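Long-range contacts in Vlm2 (Streptomyces tsusimaensis, PDB 6ECB), which takes part in the nonribosomal synthesis of the depsipeptide valinomycin, this chain being its thioesterase domain, which works through acyl-enzyme intermediates: residues 120-125 against 229-234; 161-166 against 176-181; 185-190 against 208-213. All blocks are in the same frame, centred on the assembly; numbering follows the deposited sequence.

How the contacts relate
Contact 1 lies at the far side of the domain from contacts 2 and 3, its centre about 34 Å or more from theirs, and joins a helix of the alpha/beta-hydrolase body to a connecting loop. Contacts 2 and 3 belong to one helical region inserted between strands 134-137 and 237-241, and their centres are about 11 Å apart. Helix 183-194 follows helix 175-179 after a short loop, and Leu163 of contact 2 packs against Lys187 and Leu190 of contact 3. Contact 3 is buried, contacts 1 and 2 partly buried. Lysine carbons pack in contacts 2 and 3, but only in contact 3 does a salt bridge join the segments; contact 1 lays an arginine guanidinium over a threonine.

Contact 1: residues 120-125 against 229-234; sequences LATMLL and PQRKLD
Leu233 and Thr122 lose the most surface here, followed by Arg231. The CG of Leu233 is anti to its backbone N, which swings CD1 in among three side chains of helix 112-126. There CD1 meets Thr122 CG2 at 3.7 Å and Ala121 CB at 3.9 Å. Its approach to Leu125 CD1, at 3.4 Å, is tighter than usual van der Waals contact, the two leucines crossing at about a right angle. Arg231 and Thr122 reach toward each other tip to tip. Bending at chi3 (-112°), the arginine chain turns one face of its guanidinium to Thr122, whose CB sits 3.9 Å above the centre of that plane. This helix directly follows Ser111, probably the nucleophile on the elbow of an alpha/beta-hydrolase fold, and residues 229-234 carry the chain from helix 224-227 back toward strand 237-241; the contact thus lays the returning loop along the flank of a core helix. The polar ends look to other partners: Thr122 OG1 is hydrogen-bonded to Tyr119 O in the preceding turn, while Arg231 NH2 forms a salt bridge with Asp126 OD1, which probably helps to hold the guanidinium over the threonine. The backbone of Leu233 is hydrogen-bonded to Tyr259 and Ala261, fixing the point from which its side chain enters.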
ATOM      1  N   LEU A 120      -5.396  11.235   0.077  1.00 16.60           N
ATOM      2  CA  LEU A 120      -6.148  11.015  -1.162  1.00 18.43           C
ATOM      3  C   LEU A 120      -7.643  11.162  -0.910  1.00 17.54           C
ATOM      4  O   LEU A 120      -8.361  11.888  -1.625  1.00 18.53           O
ATOM      5  CB  LEU A 120      -5.823   9.593  -1.674  1.00 21.35           C
ATOM      6  CG  LEU A 120      -6.153   9.117  -3.047  1.00 33.77           C
ATOM      7  CD1 LEU A 120      -5.434   7.779  -3.208  1.00 23.95           C
ATOM      8  CD2 LEU A 120      -7.634   9.026  -3.171  1.00 22.47           C
ATOM      9  N   ALA A 121      -8.128  10.489   0.124  1.00 16.97           N
ATOM     10  CA  ALA A 121      -9.538  10.605   0.483  1.00 18.35           C
ATOM     11  C   ALA A 121      -9.919  12.045   0.798  1.00 18.61           C
ATOM     12  O   ALA A 121     -10.994  12.507   0.387  1.00 17.99           O
ATOM     13  CB  ALA A 121      -9.848   9.686   1.658  1.00 17.55           C
ATOM     14  N   THR A 122      -9.068  12.783   1.528  1.00 18.04           N
ATOM     15  CA  THR A 122      -9.437  14.159   1.834  1.00 16.65           C
ATOM     16  C   THR A 122      -9.509  14.982   0.560  1.00 20.73           C
ATOM     17  O   THR A 122     -10.407  15.822   0.407  1.00 20.95           O
ATOM     18  CB  THR A 122      -8.488  14.839   2.841  1.00 29.32           C
ATOM     19  OG1 THR A 122      -7.257  15.184   2.215  1.00 32.55           O
ATOM     20  CG2 THR A 122      -8.216  13.978   4.024  1.00 19.79           C
ATOM     21  N   MET A 123      -8.601  14.723  -0.387  1.00 19.58           N
ATOM     22  CA  MET A 123      -8.625  15.453  -1.648  1.00 17.71           C
ATOM     23  C   MET A 123      -9.874  15.125  -2.469  1.00 18.77           C
ATOM     24  O   MET A 123     -10.465  16.021  -3.079  1.00 19.81           O
ATOM     25  CB  MET A 123      -7.365  15.144  -2.461  1.00 21.05           C
ATOM     26  CG  MET A 123      -7.143  16.012  -3.671  1.00 40.93           C
ATOM     27  SD  MET A 123      -5.425  15.858  -4.266  1.00 48.02           S
ATOM     28  CE  MET A 123      -4.496  16.532  -2.911  1.00 53.26           C
ATOM     29  N   LEU A 124     -10.283  13.856  -2.507  1.00 19.52           N
ATOM     30  CA  LEU A 124     -11.515  13.512  -3.212  1.00 17.76           C
ATOM     31  C   LEU A 124     -12.708  14.230  -2.589  1.00 17.13           C
ATOM     32  O   LEU A 124     -13.549  14.769  -3.301  1.00 18.61           O
ATOM     33  CB  LEU A 124     -11.718  11.998  -3.200  1.00 18.00           C
ATOM     34  CG  LEU A 124     -10.702  11.220  -4.039  1.00 16.98           C
ATOM     35  CD1 LEU A 124     -10.893   9.732  -3.804  1.00 20.11           C
ATOM     36  CD2 LEU A 124     -10.809  11.536  -5.524  1.00 21.56           C
ATOM     37  N   LEU A 125     -12.796  14.241  -1.256  1.00 18.82           N
ATOM     38  CA  LEU A 125     -13.926  14.919  -0.627  1.00 19.80           C
ATOM     39  C   LEU A 125     -13.958  16.395  -1.002  1.00 20.02           C
ATOM     40  O   LEU A 125     -15.022  16.963  -1.272  1.00 20.21           O
ATOM     41  CB  LEU A 125     -13.842  14.770   0.885  1.00 22.73           C
ATOM     42  CG  LEU A 125     -14.016  13.360   1.428  1.00 29.67           C
ATOM     43  CD1 LEU A 125     -13.685  13.364   2.913  1.00 47.65           C
ATOM     44  CD2 LEU A 125     -15.401  12.874   1.230  1.00 27.08           C
ATOM     45  N   PRO A 229      -1.469  12.975   9.302  1.00 20.80           N
ATOM     46  CA  PRO A 229      -2.743  13.641   9.039  1.00 23.00           C
ATOM     47  C   PRO A 229      -2.838  14.959   9.798  1.00 29.08           C
ATOM     48  O   PRO A 229      -2.293  15.111  10.889  1.00 28.26           O
ATOM     49  CB  PRO A 229      -3.774  12.617   9.529  1.00 21.30           C
ATOM     50  CG  PRO A 229      -3.105  11.301   9.341  1.00 22.63           C
ATOM     51  CD  PRO A 229      -1.651  11.554   9.642  1.00 22.81           C
ATOM     52  N   GLN A 230      -3.538  15.911   9.200  1.00 29.02           N
ATOM     53  CA  GLN A 230      -3.658  17.250   9.777  1.00 42.06           C
ATOM     54  C   GLN A 230      -5.073  17.808   9.724  1.00 58.21           C
ATOM     55  O   GLN A 230      -5.255  19.003   9.982  1.00 52.60           O
ATOM     56  CB  GLN A 230      -2.734  18.239   9.062  1.00 45.67           C
ATOM     57  CG  GLN A 230      -1.260  18.064   9.338  1.00 60.83           C
ATOM     58  CD  GLN A 230      -0.892  18.287  10.799  1.00 59.10           C
ATOM     59  OE1 GLN A 230      -1.722  18.709  11.610  1.00 56.84           O
ATOM     60  NE2 GLN A 230       0.358  18.002  11.138  1.00 55.31           N
ATOM     61  N   ARG A 231      -6.065  17.006   9.358  1.00 28.75           N
ATOM     62  CA  ARG A 231      -7.468  17.396   9.432  1.00 37.09           C
ATOM     63  C   ARG A 231      -8.271  16.136   9.703  1.00 33.47           C
ATOM     64  O   ARG A 231      -7.739  15.023   9.665  1.00 33.46           O
ATOM     65  CB  ARG A 231      -7.932  18.097   8.151  1.00 42.15           C
ATOM     66  CG  ARG A 231      -7.993  17.203   6.930  1.00 52.49           C
ATOM     67  CD  ARG A 231      -8.405  18.006   5.709  1.00 67.88           C
ATOM     68  NE  ARG A 231      -9.732  17.644   5.221  1.00 68.20           N
ATOM     69  CZ  ARG A 231     -10.264  18.138   4.107  1.00 72.38           C
ATOM     70  NH1 ARG A 231      -9.573  19.012   3.386  1.00 55.73           N
ATOM     71  NH2 ARG A 231     -11.471  17.752   3.707  1.00 76.00           N
ATOM     72  N   LYS A 232      -9.542  16.308  10.039  1.00 23.80           N
ATOM     73  CA  LYS A 232     -10.385  15.151  10.265  1.00 22.47           C
ATOM     74  C   LYS A 232     -11.046  14.749   8.952  1.00 33.83           C
ATOM     75  O   LYS A 232     -11.466  15.597   8.158  1.00 31.62           O
ATOM     76  CB  LYS A 232     -11.451  15.409  11.309  1.00 26.26           C
ATOM     77  CG  LYS A 232     -10.925  15.736  12.709  1.00 33.27           C
ATOM     78  CD  LYS A 232     -12.034  15.497  13.688  1.00 34.52           C
ATOM     79  CE  LYS A 232     -11.688  15.880  15.102  1.00 51.23           C
ATOM     80  NZ  LYS A 232     -12.661  15.243  16.020  1.00 57.07           N
ATOM     81  N   LEU A 233     -11.153  13.453   8.745  1.00 23.54           N
ATOM     82  CA  LEU A 233     -11.731  12.899   7.530  1.00 22.56           C
ATOM     83  C   LEU A 233     -13.181  12.549   7.792  1.00 22.88           C
ATOM     84  O   LEU A 233     -13.511  11.922   8.799  1.00 20.72           O
ATOM     85  CB  LEU A 233     -10.938  11.659   7.099  1.00 20.46           C
ATOM     86  CG  LEU A 233     -11.385  10.975   5.835  1.00 22.32           C
ATOM     87  CD1 LEU A 233     -11.142  11.841   4.612  1.00 30.93           C
ATOM     88  CD2 LEU A 233     -10.645   9.651   5.700  1.00 22.66           C
ATOM     89  N   ASP A 234     -14.065  12.983   6.891  1.00 20.62           N
ATOM     90  CA  ASP A 234     -15.493  12.874   7.103  1.00 21.17           C
ATOM     91  C   ASP A 234     -16.097  11.629   6.452  1.00 32.72           C
ATOM     92  O   ASP A 234     -17.209  11.696   5.928  1.00 33.39           O
ATOM     93  CB  ASP A 234     -16.171  14.138   6.559  1.00 29.30           C
ATOM     94  CG  ASP A 234     -17.641  14.193   6.875  1.00 47.51           C
ATOM     95  OD1 ASP A 234     -17.991  13.850   8.009  1.00 35.01           O
ATOM     96  OD2 ASP A 234     -18.445  14.553   5.987  1.00 42.37           O
TER

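Contact 2: residues 161-166 against 176-181; sequences FILAMG and DALKDL
This is a partly buried helix-helix contact within the helical insertion of the alpha/beta-hydrolase fold, the lid in related thioesterases. Helix 157-165 meets helix 175-179, with helix 167-170 between them in the chain. Where the backbones come near, at Ala164 and Leu178 (CA to CA 5.5 Å, as for Phe161 and Lys179), the small alanine's CB lies 3.7 Å from Leu178 CB. On the inner side Leu163 CD2 meets Leu178 CD1 at 4.1 Å, the leucines crossing at about a right angle, and both touch Leu190 of helix 183-194. On the outer side Lys179, extended beyond CG, runs alongside Phe161. Its CG rests on Ala164 CB at 3.8 Å and its CE on Phe161 CD1 at 3.6 Å. A salt bridge to Asp176 OD1, weak as a hydrogen bond, tethers the lysine ammonium within its own helix. An alanine at Lys179 would remove the chain beyond CB, with its contacts to Phe161 and Met165 and the bridge to Asp176, and would probably loosen the outer side of this helix pair. Met165, bent at chi2 and chi3, brings its CG over one face of the Phe161 ring, offset toward its rim, and its SD to 3.3 Å from Lys179 NZ.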
ATOM      1  N   PHE A 161      19.642  -4.225   2.448  1.00 46.34           N
ATOM      2  CA  PHE A 161      18.709  -4.529   3.527  1.00 47.58           C
ATOM      3  C   PHE A 161      17.300  -4.077   3.166  1.00 52.72           C
ATOM      4  O   PHE A 161      16.324  -4.791   3.430  1.00 38.04           O
ATOM      5  CB  PHE A 161      19.183  -3.869   4.824  1.00 44.76           C
ATOM      6  CG  PHE A 161      18.216  -4.005   5.971  1.00 45.66           C
ATOM      7  CD1 PHE A 161      18.348  -5.045   6.879  1.00 66.07           C
ATOM      8  CD2 PHE A 161      17.186  -3.094   6.148  1.00 55.96           C
ATOM      9  CE1 PHE A 161      17.463  -5.178   7.933  1.00 54.86           C
ATOM     10  CE2 PHE A 161      16.296  -3.222   7.202  1.00 58.36           C
ATOM     11  CZ  PHE A 161      16.437  -4.262   8.097  1.00 55.77           C
ATOM     12  N   ILE A 162      17.175  -2.886   2.565  1.00 46.79           N
ATOM     13  CA  ILE A 162      15.866  -2.384   2.154  1.00 32.89           C
ATOM     14  C   ILE A 162      15.262  -3.302   1.103  1.00 28.02           C
ATOM     15  O   ILE A 162      14.070  -3.624   1.145  1.00 31.66           O
ATOM     16  CB  ILE A 162      15.983  -0.944   1.608  1.00 38.83           C
ATOM     17  CG1 ILE A 162      16.509   0.027   2.663  1.00 53.14           C
ATOM     18  CG2 ILE A 162      14.650  -0.487   1.035  1.00 35.73           C
ATOM     19  CD1 ILE A 162      15.685   0.087   3.875  1.00 46.24           C
ATOM     20  N   LEU A 163      16.068  -3.688   0.121  1.00 32.70           N
ATOM     21  CA  LEU A 163      15.600  -4.611  -0.908  1.00 31.42           C
ATOM     22  C   LEU A 163      15.102  -5.899  -0.271  1.00 39.96           C
ATOM     23  O   LEU A 163      13.988  -6.356  -0.547  1.00 31.79           O
ATOM     24  CB  LEU A 163      16.733  -4.892  -1.890  1.00 31.53           C
ATOM     25  CG  LEU A 163      16.496  -5.928  -2.989  1.00 33.94           C
ATOM     26  CD1 LEU A 163      17.481  -5.722  -4.133  1.00 42.52           C
ATOM     27  CD2 LEU A 163      16.630  -7.377  -2.438  1.00 34.63           C
ATOM     28  N   ALA A 164      15.911  -6.478   0.617  1.00 34.63           N
ATOM     29  CA  ALA A 164      15.566  -7.761   1.226  1.00 47.40           C
ATOM     30  C   ALA A 164      14.291  -7.661   2.049  1.00 35.34           C
ATOM     31  O   ALA A 164      13.384  -8.493   1.924  1.00 45.51           O
ATOM     32  CB  ALA A 164      16.716  -8.243   2.104  1.00 41.68           C
ATOM     33  N   MET A 165      14.192  -6.632   2.894  1.00 34.42           N
ATOM     34  CA  MET A 165      13.066  -6.555   3.814  1.00 33.81           C
ATOM     35  C   MET A 165      11.783  -6.089   3.139  1.00 50.70           C
ATOM     36  O   MET A 165      10.695  -6.451   3.592  1.00 42.80           O
ATOM     37  CB  MET A 165      13.398  -5.622   4.987  1.00 49.02           C
ATOM     38  CG  MET A 165      14.591  -6.067   5.852  1.00 56.72           C
ATOM     39  SD  MET A 165      14.596  -7.816   6.359  1.00 53.76           S
ATOM     40  CE  MET A 165      12.982  -7.978   7.093  1.00 53.10           C
ATOM     41  N   GLY A 166      11.878  -5.288   2.079  1.00 33.26           N
ATOM     42  CA  GLY A 166      10.684  -4.767   1.437  1.00 31.02           C
ATOM     43  C   GLY A 166      10.174  -5.688   0.344  1.00 42.54           C
ATOM     44  O   GLY A 166       9.408  -6.620   0.614  1.00 36.43           O
ATOM     45  N   ASP A 176      17.116 -13.139   4.895  1.00 61.02           N
ATOM     46  CA  ASP A 176      18.482 -13.198   5.411  1.00 61.31           C
ATOM     47  C   ASP A 176      19.480 -13.545   4.314  1.00 61.20           C
ATOM     48  O   ASP A 176      20.611 -13.044   4.324  1.00 56.62           O
ATOM     49  CB  ASP A 176      18.570 -14.207   6.560  1.00 73.50           C
ATOM     50  CG  ASP A 176      17.816 -13.748   7.804  1.00 85.88           C
ATOM     51  OD1 ASP A 176      17.285 -12.613   7.804  1.00 87.03           O
ATOM     52  OD2 ASP A 176      17.757 -14.527   8.783  1.00 90.36           O
ATOM     53  N   ALA A 177      19.086 -14.383   3.349  1.00 56.03           N
ATOM     54  CA  ALA A 177      20.003 -14.743   2.268  1.00 48.43           C
ATOM     55  C   ALA A 177      20.254 -13.558   1.338  1.00 48.21           C
ATOM     56  O   ALA A 177      21.384 -13.352   0.874  1.00 55.63           O
ATOM     57  CB  ALA A 177      19.450 -15.934   1.484  1.00 49.44           C
ATOM     58  N   LEU A 178      19.212 -12.767   1.054  1.00 49.72           N
ATOM     59  CA  LEU A 178      19.392 -11.596   0.200  1.00 50.25           C
ATOM     60  C   LEU A 178      20.384 -10.613   0.817  1.00 54.17           C
ATOM     61  O   LEU A 178      21.251 -10.078   0.117  1.00 57.08           O
ATOM     62  CB  LEU A 178      18.046 -10.916  -0.051  1.00 45.03           C
ATOM     63  CG  LEU A 178      17.062 -11.672  -0.951  1.00 36.74           C
ATOM     64  CD1 LEU A 178      15.668 -11.034  -0.907  1.00 37.84           C
ATOM     65  CD2 LEU A 178      17.598 -11.741  -2.381  1.00 43.00           C
ATOM     66  N   LYS A 179      20.277 -10.370   2.128  1.00 56.56           N
ATOM     67  CA  LYS A 179      21.181  -9.430   2.791  1.00 65.91           C
ATOM     68  C   LYS A 179      22.643  -9.827   2.612  1.00 71.77           C
ATOM     69  O   LYS A 179      23.514  -8.964   2.446  1.00 75.02           O
ATOM     70  CB  LYS A 179      20.854  -9.348   4.278  1.00 67.12           C
ATOM     71  CG  LYS A 179      19.508  -8.771   4.607  1.00 58.70           C
ATOM     72  CD  LYS A 179      19.123  -9.202   6.006  1.00 71.48           C
ATOM     73  CE  LYS A 179      17.817  -8.596   6.451  1.00 74.14           C
ATOM     74  NZ  LYS A 179      17.230  -9.365   7.582  1.00 80.18           N
ATOM     75  N   ASP A 180      22.940 -11.123   2.657  1.00 69.45           N
ATOM     76  CA  ASP A 180      24.321 -11.574   2.561  1.00 68.50           C
ATOM     77  C   ASP A 180      24.851 -11.509   1.131  1.00 71.48           C
ATOM     78  O   ASP A 180      25.827 -12.193   0.814  1.00 70.44           O
ATOM     79  CB  ASP A 180      24.451 -13.002   3.104  1.00 66.39           C
ATOM     80  N   LEU A 181      24.243 -10.698   0.265  1.00 66.91           N
ATOM     81  CA  LEU A 181      24.570 -10.722  -1.152  1.00 65.86           C
ATOM     82  C   LEU A 181      24.910  -9.342  -1.690  1.00 57.53           C
ATOM     83  O   LEU A 181      24.420  -8.328  -1.182  1.00 57.44           O
ATOM     84  CB  LEU A 181      23.401 -11.271  -1.980  1.00 68.09           C
ATOM     85  CG  LEU A 181      23.215 -12.779  -2.057  1.00 68.37           C
ATOM     86  CD1 LEU A 181      21.913 -13.088  -2.779  1.00 59.51           C
ATOM     87  CD2 LEU A 181      24.399 -13.408  -2.767  1.00 66.66           C
TER

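Contact 3: residues 185-190 against 208-213; sequences EAKQLL and YLDRFL
Lys187 leaves helix 183-194 with CG anti to its carbonyl carbon and then bends at chi3 (-70°), a turn that carries the chain toward helix 206-220 and its ammonium to Asp210. Leu209 takes the other course, CG anti to the backbone N (chi1 177°), which sends its two methyl groups back toward the first helix. There CD2 lies 3.7 Å from Lys187 O and is also close to Lys187 CB, while CD1 meets Leu190 CD1 at 4.2 Å, the two leucines crossing at about a right angle. The methylene part of the lysine is used as an apolar surface: Lys187 CD lies 3.5 Å from Leu213 CD1, the chains crossing obliquely. The two helices belong to the helical insertion of the alpha/beta-hydrolase fold, lid-like as in related thioesterases, and their short segments run at 121° with axes 11.3 Å apart. At this wide spacing the backbones stay well separated and side chains bridge the distance; Leu213 also touches Leu163 of helix 157-165. Ile167 touches Leu190 and Leu209 as well. Beyond these apolar contacts, at the tip of the lysine, NZ of Lys187 forms a salt bridge with OD1 of Asp210 at 3.4 Å. Asp210 has CG anti to its own backbone N, and its second oxygen, OD2, forms a salt bridge with Arg214 NE one turn along the same helix, so the carboxylate lies between two positive groups, which would probably favour its charged form.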
ATOM      1  N   GLU A 185      23.371  -9.049  -7.286  1.00 48.56           N
ATOM      2  CA  GLU A 185      23.024 -10.465  -7.158  1.00 42.58           C
ATOM      3  C   GLU A 185      21.708 -10.652  -6.413  1.00 45.02           C
ATOM      4  O   GLU A 185      20.922 -11.545  -6.754  1.00 42.37           O
ATOM      5  CB  GLU A 185      24.148 -11.235  -6.458  1.00 45.36           C
ATOM      6  CG  GLU A 185      25.377 -11.418  -7.337  1.00 59.45           C
ATOM      7  CD  GLU A 185      26.552 -12.048  -6.604  1.00 70.41           C
ATOM      8  OE1 GLU A 185      26.323 -12.767  -5.608  1.00 69.87           O
ATOM      9  OE2 GLU A 185      27.705 -11.815  -7.029  1.00 62.21           O
ATOM     10  N   ALA A 186      21.449  -9.829  -5.389  1.00 36.31           N
ATOM     11  CA  ALA A 186      20.151  -9.875  -4.724  1.00 36.59           C
ATOM     12  C   ALA A 186      19.039  -9.525  -5.699  1.00 55.43           C
ATOM     13  O   ALA A 186      17.974 -10.160  -5.699  1.00 38.30           O
ATOM     14  CB  ALA A 186      20.129  -8.924  -3.523  1.00 43.36           C
ATOM     15  N   LYS A 187      19.264  -8.511  -6.538  1.00 45.95           N
ATOM     16  CA  LYS A 187      18.256  -8.135  -7.522  1.00 36.76           C
ATOM     17  C   LYS A 187      17.976  -9.288  -8.476  1.00 38.60           C
ATOM     18  O   LYS A 187      16.817  -9.535  -8.842  1.00 38.55           O
ATOM     19  CB  LYS A 187      18.705  -6.891  -8.301  1.00 40.25           C
ATOM     20  CG  LYS A 187      18.703  -5.627  -7.443  1.00 47.16           C
ATOM     21  CD  LYS A 187      18.495  -4.358  -8.266  1.00 63.92           C
ATOM     22  CE  LYS A 187      19.679  -4.022  -9.141  1.00 65.14           C
ATOM     23  NZ  LYS A 187      19.386  -2.782  -9.921  1.00 72.64           N
ATOM     24  N   GLN A 188      19.021 -10.009  -8.883  1.00 37.58           N
ATOM     25  CA  GLN A 188      18.823 -11.085  -9.847  1.00 35.94           C
ATOM     26  C   GLN A 188      18.011 -12.219  -9.239  1.00 42.79           C
ATOM     27  O   GLN A 188      17.198 -12.840  -9.932  1.00 39.49           O
ATOM     28  CB  GLN A 188      20.153 -11.609 -10.360  1.00 41.96           C
ATOM     29  CG  GLN A 188      19.983 -12.550 -11.541  1.00 57.15           C
ATOM     30  CD  GLN A 188      19.263 -11.885 -12.703  1.00 72.59           C
ATOM     31  OE1 GLN A 188      19.686 -10.837 -13.186  1.00 63.50           O
ATOM     32  NE2 GLN A 188      18.153 -12.481 -13.138  1.00 51.25           N
ATOM     33  N   LEU A 189      18.202 -12.498  -7.945  1.00 36.72           N
ATOM     34  CA  LEU A 189      17.372 -13.515  -7.299  1.00 45.82           C
ATOM     35  C   LEU A 189      15.906 -13.113  -7.317  1.00 47.91           C
ATOM     36  O   LEU A 189      15.025 -13.955  -7.518  1.00 43.05           O
ATOM     37  CB  LEU A 189      17.815 -13.756  -5.859  1.00 40.44           C
ATOM     38  CG  LEU A 189      19.100 -14.543  -5.613  1.00 46.84           C
ATOM     39  CD1 LEU A 189      19.243 -14.742  -4.113  1.00 47.34           C
ATOM     40  CD2 LEU A 189      19.079 -15.869  -6.343  1.00 50.66           C
ATOM     41  N   LEU A 190      15.617 -11.833  -7.089  1.00 34.63           N
ATOM     42  CA  LEU A 190      14.233 -11.396  -7.149  1.00 29.13           C
ATOM     43  C   LEU A 190      13.663 -11.590  -8.549  1.00 40.04           C
ATOM     44  O   LEU A 190      12.520 -12.032  -8.705  1.00 34.85           O
ATOM     45  CB  LEU A 190      14.102  -9.932  -6.720  1.00 31.42           C
ATOM     46  CG  LEU A 190      14.561  -9.586  -5.305  1.00 46.49           C
ATOM     47  CD1 LEU A 190      14.255  -8.128  -5.016  1.00 34.47           C
ATOM     48  CD2 LEU A 190      13.899 -10.481  -4.263  1.00 43.00           C
ATOM     49  N   TYR A 208      11.704  -2.430 -14.194  1.00 28.93           N
ATOM     50  CA  TYR A 208      10.716  -2.086 -13.186  1.00 29.58           C
ATOM     51  C   TYR A 208      11.304  -2.189 -11.789  1.00 27.30           C
ATOM     52  O   TYR A 208      11.055  -1.336 -10.930  1.00 25.51           O
ATOM     53  CB  TYR A 208       9.507  -3.022 -13.315  1.00 29.01           C
ATOM     54  CG  TYR A 208       8.345  -2.672 -12.443  1.00 24.37           C
ATOM     55  CD1 TYR A 208       7.295  -1.892 -12.916  1.00 25.52           C
ATOM     56  CD2 TYR A 208       8.273  -3.127 -11.133  1.00 25.10           C
ATOM     57  CE1 TYR A 208       6.225  -1.584 -12.121  1.00 26.83           C
ATOM     58  CE2 TYR A 208       7.219  -2.823 -10.339  1.00 24.63           C
ATOM     59  CZ  TYR A 208       6.195  -2.041 -10.835  1.00 25.54           C
ATOM     60  OH  TYR A 208       5.161  -1.748 -10.031  1.00 25.47           O
ATOM     61  N   LEU A 209      12.060  -3.247 -11.531  1.00 28.36           N
ATOM     62  CA  LEU A 209      12.645  -3.421 -10.208  1.00 25.51           C
ATOM     63  C   LEU A 209      13.582  -2.268  -9.871  1.00 25.70           C
ATOM     64  O   LEU A 209      13.583  -1.757  -8.744  1.00 27.43           O
ATOM     65  CB  LEU A 209      13.393  -4.757 -10.164  1.00 28.35           C
ATOM     66  CG  LEU A 209      14.137  -5.071  -8.873  1.00 33.53           C
ATOM     67  CD1 LEU A 209      13.185  -5.111  -7.688  1.00 36.55           C
ATOM     68  CD2 LEU A 209      14.883  -6.390  -9.027  1.00 30.51           C
ATOM     69  N   ASP A 210      14.423  -1.881 -10.829  1.00 26.49           N
ATOM     70  CA  ASP A 210      15.313  -0.745 -10.620  1.00 27.03           C
ATOM     71  C   ASP A 210      14.524   0.515 -10.298  1.00 25.90           C
ATOM     72  O   ASP A 210      14.854   1.254  -9.360  1.00 26.94           O
ATOM     73  CB  ASP A 210      16.167  -0.545 -11.872  1.00 34.76           C
ATOM     74  CG  ASP A 210      17.225   0.512 -11.677  1.00 66.27           C
ATOM     75  OD1 ASP A 210      18.143   0.262 -10.867  1.00 73.76           O
ATOM     76  OD2 ASP A 210      17.136   1.588 -12.317  1.00 80.67           O
ATOM     77  N   ARG A 211      13.453   0.762 -11.046  1.00 27.60           N
ATOM     78  CA  ARG A 211      12.684   1.979 -10.832  1.00 28.05           C
ATOM     79  C   ARG A 211      11.973   1.935  -9.495  1.00 26.54           C
ATOM     80  O   ARG A 211      11.899   2.939  -8.783  1.00 22.81           O
ATOM     81  CB  ARG A 211      11.692   2.173 -11.971  1.00 24.67           C
ATOM     82  CG  ARG A 211      12.354   2.496 -13.310  1.00 27.13           C
ATOM     83  CD  ARG A 211      11.329   2.425 -14.440  1.00 31.48           C
ATOM     84  NE  ARG A 211      11.939   2.694 -15.749  1.00 33.32           N
ATOM     85  CZ  ARG A 211      11.861   3.850 -16.403  1.00 41.25           C
ATOM     86  NH1 ARG A 211      11.186   4.869 -15.893  1.00 39.56           N
ATOM     87  NH2 ARG A 211      12.458   3.987 -17.579  1.00 39.02           N
ATOM     88  N   PHE A 212      11.472   0.759  -9.120  1.00 23.26           N
ATOM     89  CA  PHE A 212      10.831   0.603  -7.825  1.00 21.46           C
ATOM     90  C   PHE A 212      11.818   0.879  -6.696  1.00 21.73           C
ATOM     91  O   PHE A 212      11.499   1.591  -5.737  1.00 22.04           O
ATOM     92  CB  PHE A 212      10.251  -0.817  -7.687  1.00 25.22           C
ATOM     93  CG  PHE A 212       9.981  -1.181  -6.261  1.00 21.30           C
ATOM     94  CD1 PHE A 212       8.818  -0.791  -5.663  1.00 19.31           C
ATOM     95  CD2 PHE A 212      10.934  -1.861  -5.511  1.00 31.58           C
ATOM     96  CE1 PHE A 212       8.580  -1.071  -4.347  1.00 20.10           C
ATOM     97  CE2 PHE A 212      10.710  -2.148  -4.180  1.00 29.31           C
ATOM     98  CZ  PHE A 212       9.537  -1.763  -3.601  1.00 25.45           C
ATOM     99  N   LEU A 213      13.018   0.305  -6.776  1.00 22.75           N
ATOM    100  CA  LEU A 213      13.969   0.461  -5.680  1.00 23.18           C
ATOM    101  C   LEU A 213      14.414   1.914  -5.538  1.00 24.10           C
ATOM    102  O   LEU A 213      14.590   2.411  -4.417  1.00 23.21           O
ATOM    103  CB  LEU A 213      15.167  -0.451  -5.893  1.00 24.55           C
ATOM    104  CG  LEU A 213      14.867  -1.946  -5.799  1.00 31.56           C
ATOM    105  CD1 LEU A 213      16.036  -2.743  -6.345  1.00 34.72           C
ATOM    106  CD2 LEU A 213      14.584  -2.302  -4.350  1.00 30.28           C
TER